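Local coordinates for toxin secretion ATP-binding protein (Vibrio parahaemolyticus RIMD 2210633, PDB 3B79), which probably drives transport across the membrane with energy from ATP hydrolysis, as an ABC transporter that begins with the peptidase C39-like domain described here, at residues K5-N10 against T97-G102; L21-E26 against E49-V54; A60-I65 against D112-Y117; I73-G78 against R120-K125. All blocks are in the same frame, centred on the assembly; numbering follows the deposited sequence. Where two conformers were deposited one is given.

The four contacts tie together one alpha/beta domain of the peptidase C39 family, built on an antiparallel sheet. Contact 4, its centre about 5 Å from that of the chain, pairs strands 72-76 and 120-126 within it. Contacts 1 and 3 have centres about 12 and 10 Å from that of contact 4; contact 1 touches it through Leu-8 and Ile-73, contact 3 through Gln-116 and Lys-77. Contact 2 joins it by way of strand 53-59, the neighbour of 120-126; the centres of contacts 2 and 3 are about 26 Å apart, on opposite sides of the chain's centre. Along the chain contact 2 is nested inside contact 1, whereas 1, 3 and 4 interleave, so distant sequence regions are closed into one compact unit.

Contact 1 of 4, residues K5-N10 against T97-G102; sequences KDPLLN and TTLESG
Leu-99 reaches from the loop after strand 93-97 to the start of helix 7-18, and its two methyls divide the work. Leu-99 CD2 lies 3.5 Å from Lys-5 O, while its CD1 sits 3.7 Å from Asn-10 CB and also borders Pro-7. In Leu-99 the CG is anti to the backbone N (chi1 -167°), which swings the branch point toward the helix although the bond to CB runs alongside the helix rather than at it. Asn-10 likewise has CG anti to N (chi1 -170°); its side chain crosses that of Leu-99 obliquely and brings the amide group up to the carbonyl oxygens of Thr-98 and Gly-102. Each segment also fixes its own turn. Asp-6 is the N-cap: its OD1 accepts from Leu-9 N at 3.1 Å, a straight bond met from above the carboxylate plane, and OD2 is held by Leu-39 N. In the loop, Thr-98 OG1 accepts from Ser-101 N at 3.0 Å, an ST motif, and Ser-101 OG accepts from Thr-98 N at 2.9 Å. In the domain, the contact sets the N-terminal turn of helix 7-18 against the loop between strands 93-97 and 106-109, with Pro-7 also touching strand 80-88 and Leu-9 packing on helix 25-29.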
loop_
_atom_site.group_PDB
_atom_site.type_symbol
_atom_site.label_atom_id
_atom_site.label_comp_id
_atom_site.label_asym_id
_atom_site.label_seq_id
_atom_site.Cartn_x
_atom_site.Cartn_y
_atom_site.Cartn_z
ATOM N N LYS A 5 8.557 -6.524 8.617
ATOM C CA LYS A 5 8.774 -5.231 9.301
ATOM C C LYS A 5 8.706 -4.016 8.379
ATOM O O LYS A 5 8.629 -2.879 8.845
ATOM C CB LYS A 5 10.112 -5.190 10.023
ATOM C CG LYS A 5 11.133 -6.118 9.432
ATOM C CD LYS A 5 11.269 -7.367 10.323
ATOM C CE LYS A 5 12.143 -8.446 9.678
ATOM N NZ LYS A 5 13.190 -7.863 8.763
ATOM N N ASP A 6 8.733 -4.257 7.076
ATOM C CA ASP A 6 8.784 -3.176 6.098
ATOM C C ASP A 6 7.320 -2.897 5.673
ATOM O O ASP A 6 6.727 -3.707 4.960
ATOM C CB ASP A 6 9.643 -3.660 4.940
ATOM C CG ASP A 6 9.744 -2.625 3.833
ATOM O OD1 ASP A 6 8.871 -1.744 3.728
ATOM O OD2 ASP A 6 10.687 -2.717 3.052
ATOM N N PRO A 7 6.736 -1.768 6.092
ATOM C CA PRO A 7 5.314 -1.562 5.775
ATOM C C PRO A 7 5.027 -1.430 4.270
ATOM O O PRO A 7 4.002 -1.929 3.822
ATOM C CB PRO A 7 4.968 -0.236 6.476
ATOM C CG PRO A 7 6.140 0.208 7.176
ATOM C CD PRO A 7 7.309 -0.694 6.928
ATOM N N LEU A 8 5.874 -0.736 3.504
ATOM C CA LEU A 8 5.631 -0.571 2.085
ATOM C C LEU A 8 5.765 -1.896 1.366
ATOM O O LEU A 8 5.004 -2.178 0.432
ATOM C CB LEU A 8 6.568 0.473 1.463
ATOM C CG LEU A 8 6.170 1.938 1.494
ATOM C CD1 LEU A 8 7.302 2.684 0.880
ATOM C CD2 LEU A 8 4.854 2.224 0.775
ATOM N N LEU A 9 6.740 -2.707 1.757
ATOM C CA LEU A 9 6.899 -4.028 1.166
ATOM C C LEU A 9 5.674 -4.891 1.499
ATOM O O LEU A 9 5.153 -5.601 0.622
ATOM C CB LEU A 9 8.203 -4.694 1.667
ATOM C CG LEU A 9 8.501 -6.079 1.042
ATOM C CD1 LEU A 9 8.535 -6.047 -0.480
ATOM C CD2 LEU A 9 9.862 -6.590 1.593
ATOM N N ASN A 10 5.188 -4.827 2.747
ATOM C CA ASN A 10 3.987 -5.585 3.084
ATOM C C ASN A 10 2.824 -5.164 2.181
ATOM O O ASN A 10 2.061 -6.002 1.663
ATOM C CB ASN A 10 3.622 -5.363 4.566
ATOM C CG ASN A 10 2.521 -6.302 5.042
ATOM O OD1 ASN A 10 1.300 -5.932 5.110
ATOM N ND2 ASN A 10 2.901 -7.524 5.291
ATOM N N THR A 97 -5.284 -2.973 4.903
ATOM C CA THR A 97 -4.423 -4.092 5.240
ATOM C C THR A 97 -3.155 -3.467 5.764
ATOM O O THR A 97 -2.493 -2.692 5.058
ATOM C CB THR A 97 -4.176 -4.995 4.027
ATOM O OG1 THR A 97 -5.430 -5.347 3.444
ATOM C CG2 THR A 97 -3.472 -6.285 4.391
ATOM N N THR A 98 -2.810 -3.791 7.009
ATOM C CA THR A 98 -1.714 -3.106 7.688
ATOM C C THR A 98 -0.574 -4.063 7.974
ATOM O O THR A 98 -0.706 -5.283 7.852
ATOM C CB THR A 98 -2.182 -2.489 9.011
ATOM O OG1 THR A 98 -2.499 -3.552 9.937
ATOM C CG2 THR A 98 -3.420 -1.604 8.799
ATOM N N LEU A 99 0.577 -3.525 8.423
ATOM C CA LEU A 99 1.655 -4.405 8.771
ATOM C C LEU A 99 1.240 -5.395 9.879
ATOM O O LEU A 99 1.625 -6.579 9.832
ATOM C CB LEU A 99 2.835 -3.560 9.254
ATOM C CG LEU A 99 4.167 -4.278 9.371
ATOM C CD1 LEU A 99 4.616 -4.910 8.062
ATOM C CD2 LEU A 99 5.248 -3.271 9.849
ATOM N N GLU A 100 0.419 -4.924 10.825
ATOM C CA GLU A 100 -0.022 -5.812 11.918
ATOM C C GLU A 100 -1.049 -6.828 11.462
ATOM O O GLU A 100 -1.015 -7.970 11.932
ATOM C CB GLU A 100 -0.618 -4.985 13.057
ATOM C CG GLU A 100 0.332 -3.938 13.599
ATOM C CD GLU A 100 0.106 -2.530 12.991
ATOM O OE1 GLU A 100 -0.456 -2.404 11.886
ATOM O OE2 GLU A 100 0.490 -1.545 13.645
ATOM N N SER A 101 -1.930 -6.454 10.529
ATOM C CA SER A 101 -2.955 -7.402 10.047
ATOM C C SER A 101 -2.366 -8.386 9.045
ATOM O O SER A 101 -2.989 -9.407 8.726
ATOM C CB SER A 101 -4.204 -6.690 9.502
ATOM O OG SER A 101 -4.025 -6.185 8.182
ATOM N N GLY A 102 -1.190 -8.056 8.500
ATOM C CA GLY A 102 -0.458 -8.945 7.617
ATOM C C GLY A 102 -1.035 -8.913 6.213
ATOM O O GLY A 102 -0.890 -7.918 5.498
#

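Contact 2 of 4, residues L21-E26 against E49-V54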
loop_
_atom_site.group_PDB
_atom_site.type_symbol
_atom_site.label_atom_id
_atom_site.label_comp_id
_atom_site.label_asym_id
_atom_site.label_seq_id
_atom_site.Cartn_x
_atom_site.Cartn_y
_atom_site.Cartn_z
ATOM N N LEU A 21 -0.093 -12.567 -8.488
ATOM C CA LEU A 21 1.278 -12.570 -8.919
ATOM C C LEU A 21 2.117 -13.080 -7.761
ATOM O O LEU A 21 2.084 -12.484 -6.648
ATOM C CB LEU A 21 1.724 -11.186 -9.387
ATOM C CG LEU A 21 0.964 -10.607 -10.591
ATOM C CD1 LEU A 21 1.284 -9.139 -10.832
ATOM C CD2 LEU A 21 1.196 -11.408 -11.860
ATOM N N ALA A 22 2.873 -14.141 -8.041
ATOM C CA ALA A 22 3.710 -14.833 -7.075
ATOM C C ALA A 22 5.062 -14.152 -7.075
ATOM O O ALA A 22 5.805 -14.147 -8.065
ATOM C CB ALA A 22 3.855 -16.316 -7.460
ATOM N N ASN A 23 5.401 -13.560 -5.967
ATOM C CA ASN A 23 6.669 -12.859 -5.929
ATOM C C ASN A 23 7.097 -12.988 -4.539
ATOM O O ASN A 23 6.330 -12.667 -3.631
ATOM C CB ASN A 23 6.448 -11.387 -6.264
ATOM C CG ASN A 23 6.234 -11.159 -7.728
ATOM O OD1 ASN A 23 7.136 -11.423 -8.552
ATOM N ND2 ASN A 23 5.046 -10.648 -8.080
ATOM N N SER A 24 8.314 -13.474 -4.352
ATOM C CA SER A 24 8.867 -13.470 -3.045
ATOM C C SER A 24 9.150 -12.005 -2.704
ATOM O O SER A 24 9.484 -11.201 -3.605
ATOM C CB SER A 24 10.162 -14.269 -3.015
ATOM O OG SER A 24 11.067 -13.826 -4.011
ATOM N N PRO A 25 8.991 -11.647 -1.427
ATOM C CA PRO A 25 9.561 -10.375 -1.002
ATOM C C PRO A 25 11.018 -10.155 -1.498
ATOM O O PRO A 25 11.394 -8.993 -1.744
ATOM C CB PRO A 25 9.479 -10.461 0.517
ATOM C CG PRO A 25 8.239 -11.356 0.771
ATOM C CD PRO A 25 8.278 -12.355 -0.331
ATOM N N GLU A 26 11.809 -11.233 -1.637
ATOM C CA GLU A 26 13.192 -11.184 -2.166
ATOM C C GLU A 26 13.293 -10.631 -3.587
ATOM O O GLU A 26 14.047 -9.679 -3.841
ATOM C CB GLU A 26 13.901 -12.565 -2.100
ATOM C CG GLU A 26 14.990 -12.716 -1.010
ATOM C CD GLU A 26 15.671 -14.100 -1.009
ATOM O OE1 GLU A 26 15.961 -14.637 -2.109
ATOM O OE2 GLU A 26 15.927 -14.651 0.097
ATOM N N GLU A 49 7.631 -2.881 -10.397
ATOM C CA GLU A 49 8.020 -3.421 -11.701
ATOM C C GLU A 49 8.495 -4.857 -11.551
ATOM O O GLU A 49 8.118 -5.725 -12.333
ATOM C CB GLU A 49 9.119 -2.566 -12.344
ATOM C CG GLU A 49 9.388 -2.942 -13.833
ATOM C CD GLU A 49 10.374 -4.121 -14.021
ATOM O OE1 GLU A 49 11.189 -4.390 -13.117
ATOM O OE2 GLU A 49 10.340 -4.788 -15.097
ATOM N N ARG A 50 9.287 -5.115 -10.520
ATOM C CA ARG A 50 9.827 -6.473 -10.305
ATOM C C ARG A 50 8.732 -7.464 -9.977
ATOM O O ARG A 50 8.914 -8.675 -10.135
ATOM C CB ARG A 50 10.845 -6.448 -9.166
ATOM C CG ARG A 50 12.159 -5.811 -9.594
ATOM C CD ARG A 50 12.908 -5.288 -8.379
ATOM N NE ARG A 50 14.302 -4.929 -8.687
ATOM C CZ ARG A 50 14.720 -3.917 -9.473
ATOM N NH1 ARG A 50 13.876 -3.076 -10.069
ATOM N NH2 ARG A 50 16.019 -3.744 -9.671
ATOM N N ALA A 51 7.602 -6.960 -9.477
ATOM C CA ALA A 51 6.432 -7.806 -9.206
ATOM C C ALA A 51 5.535 -8.055 -10.443
ATOM O O ALA A 51 4.670 -8.935 -10.393
ATOM C CB ALA A 51 5.602 -7.168 -8.109
ATOM N N GLY A 52 5.705 -7.295 -11.527
ATOM C CA GLY A 52 4.828 -7.331 -12.698
ATOM C C GLY A 52 3.721 -6.330 -12.555
ATOM O O GLY A 52 2.700 -6.455 -13.259
ATOM N N LEU A 53 3.932 -5.303 -11.712
ATOM C CA LEU A 53 2.956 -4.231 -11.486
ATOM C C LEU A 53 3.526 -2.883 -11.940
ATOM O O LEU A 53 4.713 -2.774 -12.199
ATOM C CB LEU A 53 2.600 -4.142 -9.981
ATOM C CG LEU A 53 1.944 -5.396 -9.359
ATOM C CD1 LEU A 53 1.964 -5.270 -7.857
ATOM C CD2 LEU A 53 0.546 -5.600 -9.921
ATOM N N VAL A 54 2.672 -1.886 -11.993
ATOM C CA VAL A 54 3.071 -0.511 -12.201
ATOM C C VAL A 54 2.530 0.272 -11.023
ATOM O O VAL A 54 1.323 0.154 -10.694
ATOM C CB VAL A 54 2.444 0.081 -13.448
ATOM C CG1 VAL A 54 2.972 1.542 -13.646
ATOM C CG2 VAL A 54 2.730 -0.782 -14.654
#
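Leu-21, Ala-51 and Asn-23 bury most of the surface here, and the carbonyl of Ala-51 is their meeting point. Asn-23 ND2 donates to Ala-51 O at 2.9 Å; the N-H...O angle of 142° shows a bent bond, but the donor lies in the carbonyl plane on a lone pair. The acceptor is tilted somewhat from the amide plane of Asn-23, whose ND2 is also bonded to Ser-16 OG, so two partners fix the rotation of this amide. Ala-51 CB lies 3.5 Å from the same ND2, showing that the amide rests against the methyl as well as the carbonyl. Leu-21 comes to that oxygen with carbon: its CD1 is 3.4 Å from Ala-51 O and 3.7 Å from Leu-53 CD2. With CG anti to the carbonyl carbon (chi1 -62°), Leu-21 places that CG 4.1 Å from Ala-51 O. Between Ala-51 and Leu-53, Gly-52 takes a positive phi and closes helix 44-51 in a Schellman motif, one bond of which runs from Gly-52 N to Glu-49 O. The contact thus seats the link between helices 7-18 and 25-29 on the turn from helix 44-51 into edge strand 53-59; Leu-53 packs back on helix 7-18 and on Val-124 of strand 120-126.

Contact 3 of 4, residues A60-I65 against D112-Y117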
loop_
_atom_site.group_PDB
_atom_site.type_symbol
_atom_site.label_atom_id
_atom_site.label_comp_id
_atom_site.label_asym_id
_atom_site.label_seq_id
_atom_site.Cartn_x
_atom_site.Cartn_y
_atom_site.Cartn_z
ATOM N N ALA A 60 -3.842 13.031 -3.313
ATOM C CA ALA A 60 -5.309 13.231 -3.273
ATOM C C ALA A 60 -5.753 13.198 -1.831
ATOM O O ALA A 60 -5.178 12.445 -1.010
ATOM C CB ALA A 60 -6.051 12.102 -4.009
ATOM N N GLU A 61 -6.780 13.968 -1.491
ATOM C CA GLU A 61 -7.391 13.805 -0.172
ATOM C C GLU A 61 -8.054 12.421 -0.129
ATOM O O GLU A 61 -8.568 11.943 -1.136
ATOM C CB GLU A 61 -8.443 14.897 0.096
ATOM C CG GLU A 61 -7.915 16.313 0.073
ATOM C CD GLU A 61 -8.976 17.396 0.276
ATOM O OE1 GLU A 61 -10.182 17.107 0.371
ATOM O OE2 GLU A 61 -8.570 18.579 0.337
ATOM N N LEU A 62 -8.097 11.809 1.054
ATOM C CA LEU A 62 -8.525 10.397 1.213
ATOM C C LEU A 62 -9.885 10.139 0.562
ATOM O O LEU A 62 -10.086 9.133 -0.113
ATOM C CB LEU A 62 -8.557 10.050 2.718
ATOM C CG LEU A 62 -8.893 8.569 2.998
ATOM C CD1 LEU A 62 -7.804 7.647 2.501
ATOM C CD2 LEU A 62 -9.080 8.416 4.530
ATOM N N GLU A 63 -10.821 11.047 0.827
ATOM C CA GLU A 63 -12.208 10.852 0.373
ATOM C C GLU A 63 -12.387 11.181 -1.111
ATOM O O GLU A 63 -13.498 11.000 -1.649
ATOM C CB GLU A 63 -13.155 11.691 1.228
ATOM C CG GLU A 63 -13.156 11.119 2.694
ATOM C CD GLU A 63 -14.049 11.885 3.657
ATOM O OE1 GLU A 63 -14.895 12.690 3.216
ATOM O OE2 GLU A 63 -13.912 11.675 4.879
ATOM N N LYS A 64 -11.308 11.580 -1.795
ATOM C CA LYS A 64 -11.343 11.790 -3.241
ATOM C C LYS A 64 -10.779 10.612 -4.025
ATOM O O LYS A 64 -10.866 10.593 -5.260
ATOM C CB LYS A 64 -10.603 13.084 -3.609
ATOM C CG LYS A 64 -11.194 14.342 -2.921
ATOM C CD LYS A 64 -12.566 14.660 -3.311
ATOM C CE LYS A 64 -13.028 16.039 -2.916
ATOM N NZ LYS A 64 -14.014 15.920 -1.873
ATOM N N ILE A 65 -10.225 9.626 -3.336
ATOM C CA ILE A 65 -9.662 8.441 -4.009
ATOM C C ILE A 65 -10.861 7.560 -4.455
ATOM O O ILE A 65 -11.713 7.213 -3.626
ATOM C CB ILE A 65 -8.672 7.667 -3.064
ATOM C CG1 ILE A 65 -7.475 8.570 -2.686
ATOM C CG2 ILE A 65 -8.219 6.372 -3.756
ATOM C CD1 ILE A 65 -6.573 7.939 -1.674
ATOM N N ASP A 112 -9.765 7.546 11.999
ATOM C CA ASP A 112 -8.419 7.095 12.352
ATOM C C ASP A 112 -7.492 7.102 11.144
ATOM O O ASP A 112 -6.311 7.474 11.249
ATOM C CB ASP A 112 -8.489 5.676 12.945
ATOM C CG ASP A 112 -9.093 5.656 14.322
ATOM O OD1 ASP A 112 -9.166 6.699 14.970
ATOM O OD2 ASP A 112 -9.398 4.541 14.784
ATOM N N LEU A 113 -8.027 6.684 9.997
ATOM C CA LEU A 113 -7.228 6.691 8.789
ATOM C C LEU A 113 -6.975 8.127 8.327
ATOM O O LEU A 113 -5.836 8.488 7.933
ATOM C CB LEU A 113 -7.928 5.871 7.692
ATOM C CG LEU A 113 -7.112 5.685 6.424
ATOM C CD1 LEU A 113 -5.736 5.078 6.683
ATOM C CD2 LEU A 113 -7.907 4.834 5.443
ATOM N N LEU A 114 -7.985 8.986 8.426
ATOM C CA LEU A 114 -7.812 10.411 8.035
ATOM C C LEU A 114 -6.684 11.040 8.833
ATOM O O LEU A 114 -5.896 11.810 8.292
ATOM C CB LEU A 114 -9.106 11.179 8.280
ATOM C CG LEU A 114 -10.210 10.985 7.223
ATOM C CD1 LEU A 114 -11.578 11.521 7.733
ATOM C CD2 LEU A 114 -9.859 11.668 5.904
ATOM N N GLU A 115 -6.591 10.741 10.128
ATOM C CA GLU A 115 -5.540 11.357 10.962
ATOM C C GLU A 115 -4.135 10.903 10.638
ATOM O O GLU A 115 -3.173 11.608 10.957
ATOM C CB GLU A 115 -5.813 11.158 12.475
ATOM C CG GLU A 115 -4.676 11.606 13.454
ATOM C CD GLU A 115 -4.405 13.121 13.534
ATOM O OE1 GLU A 115 -5.296 13.939 13.218
ATOM O OE2 GLU A 115 -3.277 13.468 13.944
ATOM N N GLN A 116 -3.979 9.696 10.093
ATOM C CA GLN A 116 -2.632 9.225 9.757
ATOM C C GLN A 116 -2.244 9.410 8.291
ATOM O O GLN A 116 -1.070 9.216 7.935
ATOM C CB GLN A 116 -2.393 7.759 10.157
ATOM C CG GLN A 116 -2.625 7.512 11.638
ATOM C CD GLN A 116 -1.764 8.386 12.525
ATOM O OE1 GLN A 116 -0.594 8.652 12.217
ATOM N NE2 GLN A 116 -2.366 8.891 13.615
ATOM N N TYR A 117 -3.210 9.669 7.419
ATOM C CA TYR A 117 -2.930 9.705 5.989
ATOM C C TYR A 117 -2.211 11.002 5.611
ATOM O O TYR A 117 -2.608 12.078 6.065
ATOM C CB TYR A 117 -4.272 9.585 5.248
ATOM C CG TYR A 117 -4.149 9.736 3.743
ATOM C CD1 TYR A 117 -3.305 8.900 3.018
ATOM C CD2 TYR A 117 -4.873 10.709 3.064
ATOM C CE1 TYR A 117 -3.195 9.051 1.640
ATOM C CE2 TYR A 117 -4.775 10.825 1.694
ATOM C CZ TYR A 117 -3.960 9.989 1.004
ATOM O OH TYR A 117 -3.835 10.129 -0.375
#
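Leu-62 and Tyr-117 meet where a short 3-10 turn, 62-64, faces the end of helix 110-116, on one side of the antiparallel sheet of this peptidase C39-like domain. Leu-62 points into the interface with CG anti to the backbone N (chi1 -176°), and its branches divide their neighbours only in part. CD2 of Leu-62 goes to the helix, 3.6 Å from Leu-114 CD2 and 3.9 Å from Leu-113 CG; the side chain crosses that of Leu-113 at about a right angle and passes Leu-114 at a slant. CD1 stands 4.2 Å above the plane of the Tyr-117 ring, offset toward the rim, but is also near Leu-113 CD2, while Leu-62 CB lies 3.8 Å from the ring atom CD2 of Tyr-117. One leucine therefore fills the angle between helix and ring. Leu-114 is more exposed and is bordered by Glu-63, whose OE2 comes within 3.7 Å of Leu-114 CD1, the two side chains crossing at about a right angle. Behind the contact Leu-74 of strand 72-76 touches Leu-62, Ile-65, Leu-113 and Tyr-117, joining this apolar cluster to the sheet. The far end of Tyr-117 meets Ile-65 tip to tip, CD1 of Ile-65 lying 3.7 Å from Tyr-117 OH. That hydroxyl, OH of Tyr-117, donates to Ala-60 O at 2.8 Å, with the oxygen at the ring's edge and the donor in the carbonyl plane.

Contact 4 of 4, residues I73-G78 against R120-K125; sequences ILVLKG and RYFLVK
Val-75 packs against Arg-120 and Phe-122 across two antiparallel strands, 73-76 and 120-125; the axes of these short segments approach to 4.7 Å, with 162° between their N-to-C directions. Its CB lies 3.4 Å from Arg-120 O, the oxygen that also accepts from Val-75 N. From there the side chain forks: CG1 of Val-75, anti to the backbone N (chi1 177°), comes 4.0 Å from Arg-120 NH2, whereas CG2 stays beside Arg-120 O and meets the edge of the Phe-122 ring, 4.0 Å from its CE2. Two neighbouring pairs set the register. Ile-73 and Phe-122 form the hydrogen-bonded pair, with Phe-122 N to Ile-73 O at 2.7 Å and Ile-73 N to Phe-122 O at 3.1 Å. Leu-74 and Tyr-121 form the non-hydrogen-bonded pair. On their face of the sheet, CD2 of Leu-74 lies 3.8 Å from CB of Tyr-121, beyond which the tyrosine ring leads away. On the other face Ile-73 CD1 adds a 4.1 Å contact with Val-124 CG2, under helix 7-18. Strand 53-59 flanks 120-126 and 80-88 flanks 72-76, placing the pair inside the sheet. Chemically, the three cross-strand bonds satisfy backbone N-H and C=O groups in a largely buried setting: a polar backbone ladder between two mainly apolar layers, and Arg-120, at the margin, is the charged residue among those that touch across the strands.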
loop_
_atom_site.group_PDB
_atom_site.type_symbol
_atom_site.label_atom_id
_atom_site.label_comp_id
_atom_site.label_asym_id
_atom_site.label_seq_id
_atom_site.Cartn_x
_atom_site.Cartn_y
_atom_site.Cartn_z
ATOM N N ILE A 73 -2.045 1.894 -2.322
ATOM C CA ILE A 73 -1.146 1.913 -1.183
ATOM C C ILE A 73 -1.071 3.332 -0.623
ATOM O O ILE A 73 -0.688 4.252 -1.362
ATOM C CB ILE A 73 0.250 1.395 -1.569
ATOM C CG1 ILE A 73 0.170 -0.051 -2.080
ATOM C CG2 ILE A 73 1.215 1.579 -0.389
ATOM C CD1 ILE A 73 1.493 -0.645 -2.580
ATOM N N LEU A 74 -1.472 3.514 0.632
ATOM C CA LEU A 74 -1.461 4.851 1.220
ATOM C C LEU A 74 -0.148 5.082 1.937
ATOM O O LEU A 74 0.338 4.210 2.675
ATOM C CB LEU A 74 -2.576 4.985 2.234
ATOM C CG LEU A 74 -4.005 4.699 1.755
ATOM C CD1 LEU A 74 -4.992 4.924 2.860
ATOM C CD2 LEU A 74 -4.349 5.487 0.501
ATOM N N VAL A 75 0.409 6.286 1.767
ATOM C CA VAL A 75 1.549 6.689 2.584
ATOM C C VAL A 75 1.022 7.355 3.837
ATOM O O VAL A 75 0.219 8.299 3.796
ATOM C CB VAL A 75 2.422 7.682 1.792
ATOM C CG1 VAL A 75 3.576 8.162 2.665
ATOM C CG2 VAL A 75 2.942 7.040 0.491
ATOM N N LEU A 76 1.456 6.831 4.986
ATOM C CA LEU A 76 0.953 7.278 6.303
ATOM C C LEU A 76 2.104 8.013 7.027
ATOM O O LEU A 76 3.269 7.882 6.675
ATOM C CB LEU A 76 0.504 6.073 7.141
ATOM C CG LEU A 76 -0.594 5.221 6.479
ATOM C CD1 LEU A 76 -0.888 4.033 7.392
ATOM C CD2 LEU A 76 -1.866 6.001 6.196
ATOM N N LYS A 77 1.736 8.788 8.031
ATOM C CA LYS A 77 2.721 9.564 8.805
ATOM C C LYS A 77 3.755 8.640 9.433
ATOM O O LYS A 77 3.472 7.496 9.769
ATOM C CB LYS A 77 2.003 10.348 9.910
ATOM C CG LYS A 77 1.131 11.481 9.397
ATOM C CD LYS A 77 0.379 12.116 10.570
ATOM C CE LYS A 77 -0.486 13.268 10.044
ATOM N NZ LYS A 77 -1.386 13.790 11.146
ATOM N N GLY A 78 4.969 9.168 9.578
ATOM C CA GLY A 78 6.011 8.448 10.302
ATOM C C GLY A 78 6.660 7.301 9.534
ATOM O O GLY A 78 7.136 6.343 10.175
ATOM N N ARG A 120 -0.662 11.447 0.212
ATOM C CA ARG A 120 0.039 10.809 -0.908
ATOM C C ARG A 120 -0.304 9.325 -0.950
ATOM O O ARG A 120 -0.342 8.659 0.102
ATOM C CB ARG A 120 1.548 10.975 -0.745
ATOM C CG ARG A 120 1.980 12.439 -0.772
ATOM C CD ARG A 120 3.500 12.614 -0.593
ATOM N NE ARG A 120 4.057 12.130 0.676
ATOM C CZ ARG A 120 3.984 12.674 1.888
ATOM N NH1 ARG A 120 3.308 13.821 2.135
ATOM N NH2 ARG A 120 4.636 12.020 2.871
ATOM N N TYR A 121 -0.538 8.791 -2.148
ATOM C CA TYR A 121 -0.842 7.359 -2.288
ATOM C C TYR A 121 -0.240 6.850 -3.591
ATOM O O TYR A 121 0.146 7.652 -4.447
ATOM C CB TYR A 121 -2.385 7.129 -2.265
ATOM C CG TYR A 121 -3.047 7.579 -3.557
ATOM C CD1 TYR A 121 -3.334 6.652 -4.551
ATOM C CD2 TYR A 121 -3.381 8.940 -3.775
ATOM C CE1 TYR A 121 -3.887 7.093 -5.762
ATOM C CE2 TYR A 121 -3.937 9.356 -4.971
ATOM C CZ TYR A 121 -4.179 8.427 -5.929
ATOM O OH TYR A 121 -4.711 8.848 -7.130
ATOM N N PHE A 122 -0.161 5.524 -3.738
ATOM C CA PHE A 122 0.229 4.891 -5.000
ATOM C C PHE A 122 -0.945 4.219 -5.630
ATOM O O PHE A 122 -1.651 3.397 -4.997
ATOM C CB PHE A 122 1.343 3.865 -4.823
ATOM C CG PHE A 122 2.661 4.502 -4.488
ATOM C CD1 PHE A 122 3.611 4.666 -5.502
ATOM C CD2 PHE A 122 2.989 4.898 -3.184
ATOM C CE1 PHE A 122 4.833 5.250 -5.225
ATOM C CE2 PHE A 122 4.245 5.481 -2.925
ATOM C CZ PHE A 122 5.135 5.654 -3.957
ATOM N N LEU A 123 -1.138 4.552 -6.909
ATOM C CA LEU A 123 -2.022 3.831 -7.822
ATOM C C LEU A 123 -1.280 2.625 -8.368
ATOM O O LEU A 123 -0.215 2.807 -8.974
ATOM C CB LEU A 123 -2.358 4.740 -9.019
ATOM C CG LEU A 123 -3.010 4.032 -10.221
ATOM C CD1 LEU A 123 -4.414 3.509 -9.891
ATOM C CD2 LEU A 123 -3.083 4.919 -11.454
ATOM N N VAL A 124 -1.822 1.417 -8.184
ATOM C CA VAL A 124 -1.105 0.201 -8.563
ATOM C C VAL A 124 -1.970 -0.566 -9.541
ATOM O O VAL A 124 -3.184 -0.750 -9.283
ATOM C CB VAL A 124 -0.783 -0.662 -7.327
ATOM C CG1 VAL A 124 0.091 -1.844 -7.753
ATOM C CG2 VAL A 124 -0.056 0.111 -6.256
ATOM N N LYS A 125 -1.386 -1.019 -10.642
ATOM C CA LYS A 125 -2.132 -1.791 -11.645
ATOM C C LYS A 125 -1.168 -2.820 -12.229
ATOM O O LYS A 125 0.035 -2.772 -11.990
ATOM C CB LYS A 125 -2.709 -0.863 -12.738
ATOM C CG LYS A 125 -1.630 -0.197 -13.556
ATOM C CD LYS A 125 -2.228 0.783 -14.557
ATOM C CE LYS A 125 -1.121 1.471 -15.344
ATOM N NZ LYS A 125 -1.766 2.465 -16.301
#